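Local atomic coordinates of ecdysteroid-phosphate phosphatase (Bombyx mori, PDB entry 3C7T), a protein that removes phosphate from ecdysteroid phosphates such as ecdysone 22-phosphate, releasing active hormone, and also acts as a protein tyrosine phosphatase; this chain is its phosphoglycerate mutase-like domain. Residues Trp65-Gln69 with Glu95-Phe100; Lys150-Glu154 with Val171-Ala176; Leu196-Val200 with Ala229-Met233. All coordinates share one frame; numbering follows the deposited sequence.

Contact 1. Residues Trp65-Gln69 with Glu95-Phe100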
loop_
_atom_site.group_PDB
_atom_site.type_symbol
_atom_site.label_atom_id
_atom_site.label_comp_id
_atom_site.label_asym_id
_atom_site.label_seq_id
_atom_site.Cartn_x
_atom_site.Cartn_y
_atom_site.Cartn_z
ATOM N N TRP A 65 -0.072 -0.184 7.664
ATOM C CA TRP A 65 -0.856 -1.384 7.989
ATOM C C TRP A 65 -0.740 -2.453 6.905
ATOM O O TRP A 65 -0.529 -3.617 7.218
ATOM C CB TRP A 65 -2.321 -1.020 8.159
ATOM C CG TRP A 65 -2.620 -0.467 9.491
ATOM C CD1 TRP A 65 -2.478 0.835 9.891
ATOM C CD2 TRP A 65 -3.135 -1.187 10.615
ATOM N NE1 TRP A 65 -2.891 0.967 11.216
ATOM C CE2 TRP A 65 -3.299 -0.259 11.669
ATOM C CE3 TRP A 65 -3.502 -2.538 10.827
ATOM C CZ2 TRP A 65 -3.796 -0.634 12.938
ATOM C CZ3 TRP A 65 -4.003 -2.909 12.084
ATOM C CH2 TRP A 65 -4.150 -1.954 13.114
ATOM N N PHE A 66 -0.874 -2.046 5.644
ATOM C CA PHE A 66 -0.825 -2.989 4.500
ATOM C C PHE A 66 0.537 -3.670 4.360
ATOM O O PHE A 66 0.634 -4.875 4.131
ATOM C CB PHE A 66 -1.168 -2.217 3.225
ATOM C CG PHE A 66 -1.292 -3.075 2.009
ATOM C CD1 PHE A 66 -2.311 -4.012 1.894
ATOM C CD2 PHE A 66 -0.391 -2.927 0.962
ATOM C CE1 PHE A 66 -2.423 -4.809 0.726
ATOM C CE2 PHE A 66 -0.498 -3.712 -0.213
ATOM C CZ PHE A 66 -1.514 -4.661 -0.311
ATOM N N GLN A 67 1.612 -2.900 4.534
ATOM C CA GLN A 67 2.972 -3.474 4.583
ATOM C C GLN A 67 3.111 -4.551 5.645
ATOM O O GLN A 67 3.680 -5.619 5.378
ATOM C CB GLN A 67 4.005 -2.360 4.847
ATOM C CG GLN A 67 4.097 -1.366 3.685
ATOM C CD GLN A 67 4.942 -0.105 3.993
ATOM O OE1 GLN A 67 5.076 0.307 5.161
ATOM N NE2 GLN A 67 5.464 0.560 2.926
ATOM N N ALA A 68 2.576 -4.288 6.833
ATOM C CA ALA A 68 2.661 -5.279 7.943
ATOM C C ALA A 68 1.833 -6.515 7.589
ATOM O O ALA A 68 2.233 -7.650 7.840
ATOM C CB ALA A 68 2.171 -4.642 9.231
ATOM N N GLN A 69 0.669 -6.282 6.998
ATOM C CA GLN A 69 -0.213 -7.369 6.563
ATOM C C GLN A 69 0.450 -8.266 5.530
ATOM O O GLN A 69 0.329 -9.475 5.605
ATOM C CB GLN A 69 -1.503 -6.808 6.000
ATOM C CG GLN A 69 -2.368 -6.195 7.061
ATOM C CD GLN A 69 -3.424 -5.235 6.521
ATOM O OE1 GLN A 69 -3.668 -5.153 5.310
ATOM N NE2 GLN A 69 -4.056 -4.507 7.427
ATOM N N GLU A 95 0.650 -1.165 16.186
ATOM C CA GLU A 95 -0.172 -1.302 14.988
ATOM C C GLU A 95 0.465 -2.209 13.957
ATOM O O GLU A 95 -0.247 -2.954 13.299
ATOM C CB GLU A 95 -0.502 0.056 14.379
ATOM C CG GLU A 95 -1.391 0.932 15.271
ATOM C CD GLU A 95 -1.790 2.242 14.569
ATOM O OE1 GLU A 95 -0.917 2.884 13.942
ATOM O OE2 GLU A 95 -2.971 2.643 14.655
ATOM N N THR A 96 1.793 -2.190 13.839
ATOM C CA THR A 96 2.452 -3.111 12.918
ATOM C C THR A 96 2.184 -4.551 13.375
ATOM O O THR A 96 1.921 -5.448 12.559
ATOM C CB THR A 96 3.932 -2.815 12.805
ATOM O OG1 THR A 96 4.076 -1.456 12.366
ATOM C CG2 THR A 96 4.632 -3.789 11.772
ATOM N N ALA A 97 2.240 -4.754 14.683
ATOM C CA ALA A 97 2.008 -6.088 15.249
ATOM C C ALA A 97 0.607 -6.575 14.894
ATOM O O ALA A 97 0.428 -7.746 14.512
ATOM C CB ALA A 97 2.224 -6.050 16.777
ATOM N N GLN A 98 -0.389 -5.696 15.028
ATOM C CA GLN A 98 -1.746 -6.087 14.671
ATOM C C GLN A 98 -1.892 -6.370 13.173
ATOM O O GLN A 98 -2.490 -7.374 12.808
ATOM C CB GLN A 98 -2.781 -5.052 15.117
ATOM C CG GLN A 98 -4.231 -5.539 14.942
ATOM C CD GLN A 98 -4.508 -6.788 15.749
ATOM O OE1 GLN A 98 -4.218 -6.837 16.946
ATOM N NE2 GLN A 98 -5.059 -7.816 15.097
ATOM N N GLY A 99 -1.356 -5.496 12.307
ATOM C CA GLY A 99 -1.394 -5.759 10.858
ATOM C C GLY A 99 -0.725 -7.085 10.532
ATOM O O GLY A 99 -1.256 -7.895 9.764
ATOM N N PHE A 100 0.411 -7.351 11.171
ATOM C CA PHE A 100 1.123 -8.605 10.948
ATOM C C PHE A 100 0.207 -9.802 11.297
ATOM O O PHE A 100 0.036 -10.757 10.512
ATOM C CB PHE A 100 2.412 -8.620 11.791
ATOM C CG PHE A 100 3.118 -9.934 11.780
ATOM C CD1 PHE A 100 3.912 -10.303 10.694
ATOM C CD2 PHE A 100 3.024 -10.803 12.876
ATOM C CE1 PHE A 100 4.563 -11.521 10.670
ATOM C CE2 PHE A 100 3.688 -12.023 12.862
ATOM C CZ PHE A 100 4.459 -12.376 11.752
HETATM O O HOH W 1 -3.002 3.785 11.886
#

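Contact 2. Residues Lys150-Glu154 with Val171-Ala176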
loop_
_atom_site.group_PDB
_atom_site.type_symbol
_atom_site.label_atom_id
_atom_site.label_comp_id
_atom_site.label_asym_id
_atom_site.label_seq_id
_atom_site.Cartn_x
_atom_site.Cartn_y
_atom_site.Cartn_z
ATOM N N LYS A 150 3.179 -8.942 31.896
ATOM C CA LYS A 150 4.046 -8.173 32.794
ATOM C C LYS A 150 5.427 -8.000 32.138
ATOM O O LYS A 150 6.156 -8.978 31.964
ATOM C CB LYS A 150 4.124 -8.833 34.181
ATOM C CG LYS A 150 2.815 -8.709 34.997
ATOM C CD LYS A 150 2.640 -9.829 36.024
ATOM C CE LYS A 150 1.186 -9.947 36.515
ATOM N NZ LYS A 150 0.237 -10.482 35.468
ATOM N N PRO A 151 5.761 -6.758 31.717
ATOM C CA PRO A 151 6.969 -6.484 30.930
ATOM C C PRO A 151 8.274 -6.806 31.639
ATOM O O PRO A 151 8.368 -6.652 32.859
ATOM C CB PRO A 151 6.895 -4.971 30.670
ATOM C CG PRO A 151 5.475 -4.611 30.880
ATOM C CD PRO A 151 4.982 -5.531 31.951
ATOM N N TYR A 152 9.273 -7.227 30.865
ATOM C CA TYR A 152 10.617 -7.474 31.392
ATOM C C TYR A 152 11.334 -6.215 31.839
ATOM O O TYR A 152 12.150 -6.255 32.766
ATOM C CB TYR A 152 11.481 -8.209 30.371
ATOM C CG TYR A 152 10.950 -9.562 30.006
ATOM C CD1 TYR A 152 10.830 -10.573 30.972
ATOM C CD2 TYR A 152 10.569 -9.849 28.698
ATOM C CE1 TYR A 152 10.327 -11.833 30.632
ATOM C CE2 TYR A 152 10.077 -11.097 28.353
ATOM C CZ TYR A 152 9.966 -12.083 29.322
ATOM O OH TYR A 152 9.485 -13.304 28.978
ATOM N N VAL A 153 11.038 -5.111 31.160
ATOM C CA VAL A 153 11.686 -3.834 31.410
ATOM C C VAL A 153 10.638 -2.780 31.711
ATOM O O VAL A 153 9.670 -2.602 30.970
ATOM C CB VAL A 153 12.582 -3.375 30.222
ATOM C CG1 VAL A 153 13.044 -1.948 30.419
ATOM C CG2 VAL A 153 13.786 -4.303 30.054
ATOM N N GLU A 154 10.848 -2.116 32.840
ATOM C CA GLU A 154 10.132 -0.926 33.223
ATOM C C GLU A 154 10.992 0.212 32.699
ATOM O O GLU A 154 12.211 0.218 32.907
ATOM C CB GLU A 154 10.053 -0.881 34.756
ATOM C CG GLU A 154 9.686 0.474 35.362
ATOM C CD GLU A 154 8.198 0.606 35.627
ATOM O OE1 GLU A 154 7.699 -0.040 36.584
ATOM O OE2 GLU A 154 7.533 1.360 34.874
ATOM N N VAL A 171 18.156 -7.521 27.586
ATOM C CA VAL A 171 17.427 -8.118 28.720
ATOM C C VAL A 171 16.066 -8.627 28.253
ATOM O O VAL A 171 15.724 -9.783 28.506
ATOM C CB VAL A 171 17.290 -7.124 29.920
ATOM C CG1 VAL A 171 16.201 -7.542 30.897
ATOM C CG2 VAL A 171 18.602 -7.007 30.649
ATOM N N ALA A 172 15.318 -7.780 27.536
ATOM C CA ALA A 172 13.971 -8.143 27.089
ATOM C C ALA A 172 14.005 -9.278 26.067
ATOM O O ALA A 172 13.239 -10.230 26.177
ATOM C CB ALA A 172 13.236 -6.922 26.526
ATOM N N MET A 173 14.908 -9.189 25.094
ATOM C CA MET A 173 14.967 -10.172 24.013
ATOM C C MET A 173 15.480 -11.528 24.474
ATOM O O MET A 173 14.964 -12.563 24.050
ATOM C CB MET A 173 15.812 -9.659 22.862
ATOM C CG MET A 173 15.113 -8.579 22.041
ATOM S SD MET A 173 16.179 -7.957 20.719
ATOM C CE MET A 173 15.004 -7.003 19.737
ATOM N N GLN A 174 16.483 -11.529 25.346
ATOM C CA GLN A 174 16.960 -12.805 25.908
ATOM C C GLN A 174 15.938 -13.426 26.845
ATOM O O GLN A 174 15.709 -14.637 26.804
ATOM C CB GLN A 174 18.298 -12.623 26.606
ATOM C CG GLN A 174 19.422 -12.178 25.664
ATOM C CD GLN A 174 20.787 -12.221 26.335
ATOM O OE1 GLN A 174 20.891 -12.159 27.569
ATOM N NE2 GLN A 174 21.838 -12.331 25.532
ATOM N N ALA A 175 15.320 -12.605 27.688
ATOM C CA ALA A 175 14.247 -13.102 28.546
ATOM C C ALA A 175 13.140 -13.766 27.724
ATOM O O ALA A 175 12.732 -14.883 28.035
ATOM C CB ALA A 175 13.696 -12.005 29.437
ATOM N N ALA A 176 12.686 -13.098 26.658
ATOM C CA ALA A 176 11.634 -13.634 25.789
ATOM C C ALA A 176 12.026 -14.962 25.170
ATOM O O ALA A 176 11.202 -15.872 25.102
ATOM C CB ALA A 176 11.260 -12.625 24.675
#

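Contact 3. Residues Leu196-Val200 with Ala229-Met233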
loop_
_atom_site.group_PDB
_atom_site.type_symbol
_atom_site.label_atom_id
_atom_site.label_comp_id
_atom_site.label_asym_id
_atom_site.label_seq_id
_atom_site.Cartn_x
_atom_site.Cartn_y
_atom_site.Cartn_z
ATOM N N LEU A 196 16.327 -5.072 14.562
ATOM C CA LEU A 196 16.897 -6.183 13.809
ATOM C C LEU A 196 18.325 -6.483 14.269
ATOM O O LEU A 196 18.635 -7.635 14.597
ATOM C CB LEU A 196 16.832 -5.933 12.295
ATOM C CG LEU A 196 15.469 -6.205 11.629
ATOM C CD1 LEU A 196 14.350 -5.260 12.105
ATOM C CD2 LEU A 196 15.616 -6.107 10.101
ATOM N N ASP A 197 19.177 -5.455 14.322
ATOM C CA ASP A 197 20.536 -5.605 14.886
ATOM C C ASP A 197 20.546 -5.968 16.384
ATOM O O ASP A 197 21.418 -6.722 16.839
ATOM C CB ASP A 197 21.379 -4.352 14.651
ATOM C CG ASP A 197 22.064 -4.352 13.288
ATOM O OD1 ASP A 197 21.904 -5.327 12.521
ATOM O OD2 ASP A 197 22.790 -3.369 12.993
ATOM N N GLN A 198 19.578 -5.463 17.149
ATOM C CA GLN A 198 19.452 -5.861 18.569
ATOM C C GLN A 198 19.158 -7.357 18.740
ATOM O O GLN A 198 19.716 -8.049 19.637
ATOM C CB GLN A 198 18.373 -5.049 19.274
ATOM C CG GLN A 198 18.754 -3.615 19.522
ATOM C CD GLN A 198 17.648 -2.880 20.207
ATOM O OE1 GLN A 198 16.645 -2.521 19.584
ATOM N NE2 GLN A 198 17.803 -2.668 21.503
ATOM N N MET A 199 18.292 -7.880 17.879
ATOM C CA MET A 199 17.943 -9.298 17.940
ATOM C C MET A 199 19.137 -10.185 17.636
ATOM O O MET A 199 19.375 -11.170 18.354
ATOM C CB MET A 199 16.798 -9.644 16.982
ATOM C CG MET A 199 16.593 -11.140 16.849
ATOM S SD MET A 199 15.562 -11.676 15.478
ATOM C CE MET A 199 16.544 -11.223 14.044
ATOM N N VAL A 200 19.868 -9.850 16.579
ATOM C CA VAL A 200 21.065 -10.593 16.188
ATOM C C VAL A 200 22.080 -10.564 17.334
ATOM O O VAL A 200 22.584 -11.608 17.750
ATOM C CB VAL A 200 21.714 -10.025 14.903
ATOM C CG1 VAL A 200 23.071 -10.710 14.622
ATOM C CG2 VAL A 200 20.766 -10.156 13.708
ATOM N N ALA A 229 11.034 -4.084 7.180
ATOM C CA ALA A 229 12.192 -4.962 6.977
ATOM C C ALA A 229 12.126 -6.108 7.998
ATOM O O ALA A 229 11.887 -5.887 9.185
ATOM C CB ALA A 229 13.465 -4.219 7.125
ATOM N N LEU A 230 12.334 -7.320 7.503
ATOM C CA LEU A 230 12.202 -8.520 8.307
ATOM C C LEU A 230 13.550 -9.217 8.412
ATOM O O LEU A 230 14.212 -9.510 7.406
ATOM C CB LEU A 230 11.165 -9.471 7.685
ATOM C CG LEU A 230 10.903 -10.781 8.422
ATOM C CD1 LEU A 230 10.186 -10.597 9.769
ATOM C CD2 LEU A 230 10.110 -11.749 7.537
ATOM N N GLY A 231 13.954 -9.447 9.655
ATOM C CA GLY A 231 15.160 -10.198 9.943
ATOM C C GLY A 231 14.785 -11.524 10.563
ATOM O O GLY A 231 13.750 -11.627 11.261
ATOM N N ALA A 232 15.623 -12.538 10.309
ATOM C CA ALA A 232 15.380 -13.902 10.802
ATOM C C ALA A 232 16.601 -14.607 11.405
ATOM O O ALA A 232 17.728 -14.519 10.889
ATOM C CB ALA A 232 14.797 -14.775 9.677
ATOM N N MET A 233 16.340 -15.297 12.515
ATOM C CA MET A 233 17.282 -16.243 13.106
ATOM C C MET A 233 16.585 -17.568 13.369
ATOM O O MET A 233 15.374 -17.616 13.628
ATOM C CB MET A 233 17.875 -15.673 14.386
ATOM C CG MET A 233 18.696 -14.420 14.123
ATOM S SD MET A 233 19.608 -13.847 15.538
ATOM C CE MET A 233 21.069 -14.887 15.434
#

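Contact 1. Residues Trp65-Gln69 with Glu95-Phe100
Ala68 and Gly99 bring helices 62-77 and 91-104 so close that the backbones themselves touch. The short axes approach to 7.4 Å and cross at -48°. Ala68 directs its methyl at the partner helix, where CB meets the carbonyl oxygen of Thr96 at 3.4 Å and the Thr96 methyl, CG2. Because Gly99 has no side chain, two CA-H...O contacts form: Phe100 CA lies 3.4 Å from Ala68 O, and Gln69 CA reaches Gly99 O in the reverse sense.

Trp65 closes one end of this seam. With CG beside its backbone N (chi1 -81°), the indole lies across the start of segment 95-100. Its CZ2 touches Glu95 CB at 3.7 Å, Glu95 O stands above one face near the rim, and Gln98 CG approaches the ring edge. The Glu95 carboxylate is turned 68° from the indole plane. Trp65 NE1 donates a hydrogen bond of 2.9 Å to a water lying in the ring plane, and a weak bond links that water to Glu95 OE2.

Farther out, Glu95 OE1 accepts a hydrogen bond from Leu60 N, holding the carboxylate beside the indole. Thr96 OG1 bonds to Arg92 O and Gly13 N, and its side chain touches His12, the residue phosphorylated during catalysis. On helix 62-77, the Phe66 ring stacks on Phe66 of the second subunit. This is glycine- and alanine-mediated helix packing in the histidine phosphatase fold, joining a dimer-contacting helix to one beside the catalytic histidine.

Contact 2. Residues Lys150-Glu154 with Val171-Ala176
Tyr152 lays its ring against the small residues on one side of helix 162-179. Its CB is 4.4 Å from the CB of Ala172, the residue whose CA lies nearest its own. With CG beside the backbone N (chi1 -62°), the ring runs onward past Ala175 to Ala176. Ala175 CB sits over the ring centre, 3.5 Å from the centroid and only 8° off the normal, a CH-pi contact in which CD1 and CE1 are the nearest ring atoms. From the same side of the ring plane as this methyl, CD2 meets Ala172 O at 3.7 Å and CE2 the amide N and methyl of Ala176. CZ lies near the carbonyl carbon of Ala175. At the tip, OH makes a hydrogen bond with Asp179 OD2, one turn farther along the helix.

Val153 adds a smaller apolar patch, its CG2 meeting Val171 CG1 at 4.1 Å and the Ala172 methyl. The carboxylate of Glu115 accepts hydrogen bonds from the backbone N of both Tyr152 and Val153, which helps fix the loop.

No hydrogen bond crosses between the segments: attachment rests on apolar and CH-pi packing, the Ala175 methyl taking the aromatic face, while polar anchors at the hydroxyl and loop backbone probably limit how the ring can slide or tilt.

Contact 3. Residues Leu196-Val200 with Ala229-Met233
Leu196 and Gly231 mark the nearest backbone approach between helix 193-204 and strand 230-235, with their CA atoms 5.8 Å apart. The short helical and strand axes run almost parallel, 6° apart in direction and 8.9 Å apart at closest approach. The separation widens toward the other end, where the CA atoms of Val200 and Met233 are 7.5 Å apart. No hydrogen bond joins the segments; side chains fill the interval.

Leu196 points at the strand, and its CD2 reaches Gly231 N at 3.8 Å while also touching Ala229 O and the Ala229 methyl. Its other branch, CD1, meets the same Ala229 carbonyl oxygen. Gly231 offers bare backbone between Leu196 and Met199, so both side chains can settle against the main chain.

Met199 starts with CG anti to its backbone N (chi1 170°), then bends at its last torsion (chi3 66°). This brings CE to Gly231 C at 3.9 Å and, at a similar distance, to the CG of Met233. Met233 extends in the opposite direction past Met199, its own chain also bent at chi3. Its sulfur lies over the helix backbone, with SD 3.6 Å from Val200 CA, while Val200 CG2 adds a looser side-chain contact to SD.

The strand is bonded through its backbone to strand 5-11, with Gly231 paired to Ala9 and Met233 to Val7, and through Ala232 to Val241 of strand 239-241. Leu196 and Met199 also touch strand 5-11, and Met199 meets Met173 of helix 162-179. The helix thus packs on one face of the central mixed sheet, over strands 5-11 and 230-235, in this alpha/beta fold, while Phe256 and Leu261 of the second subunit pack on Leu196, Ala229 and Val200.

The three contacts illustrate how a histidine phosphatase core is assembled around its sheet. Contacts 2 and 3 share a direct seam: Met173 SD of contact 2 lies 3.5 Å from Met199 N of contact 3, joining helices 162-179 and 193-204. Contact 1 touches neither; its centre is about 17 Å from that of contact 3 and about 23 Å from that of contact 2. Contacts 1 and 3 approach the tungstate site from different elements, the side chains of Thr96 and Leu196 lying about 9 and 8 Å from the ion. Both also meet the second subunit, whereas contact 2 does not and remains more peripheral.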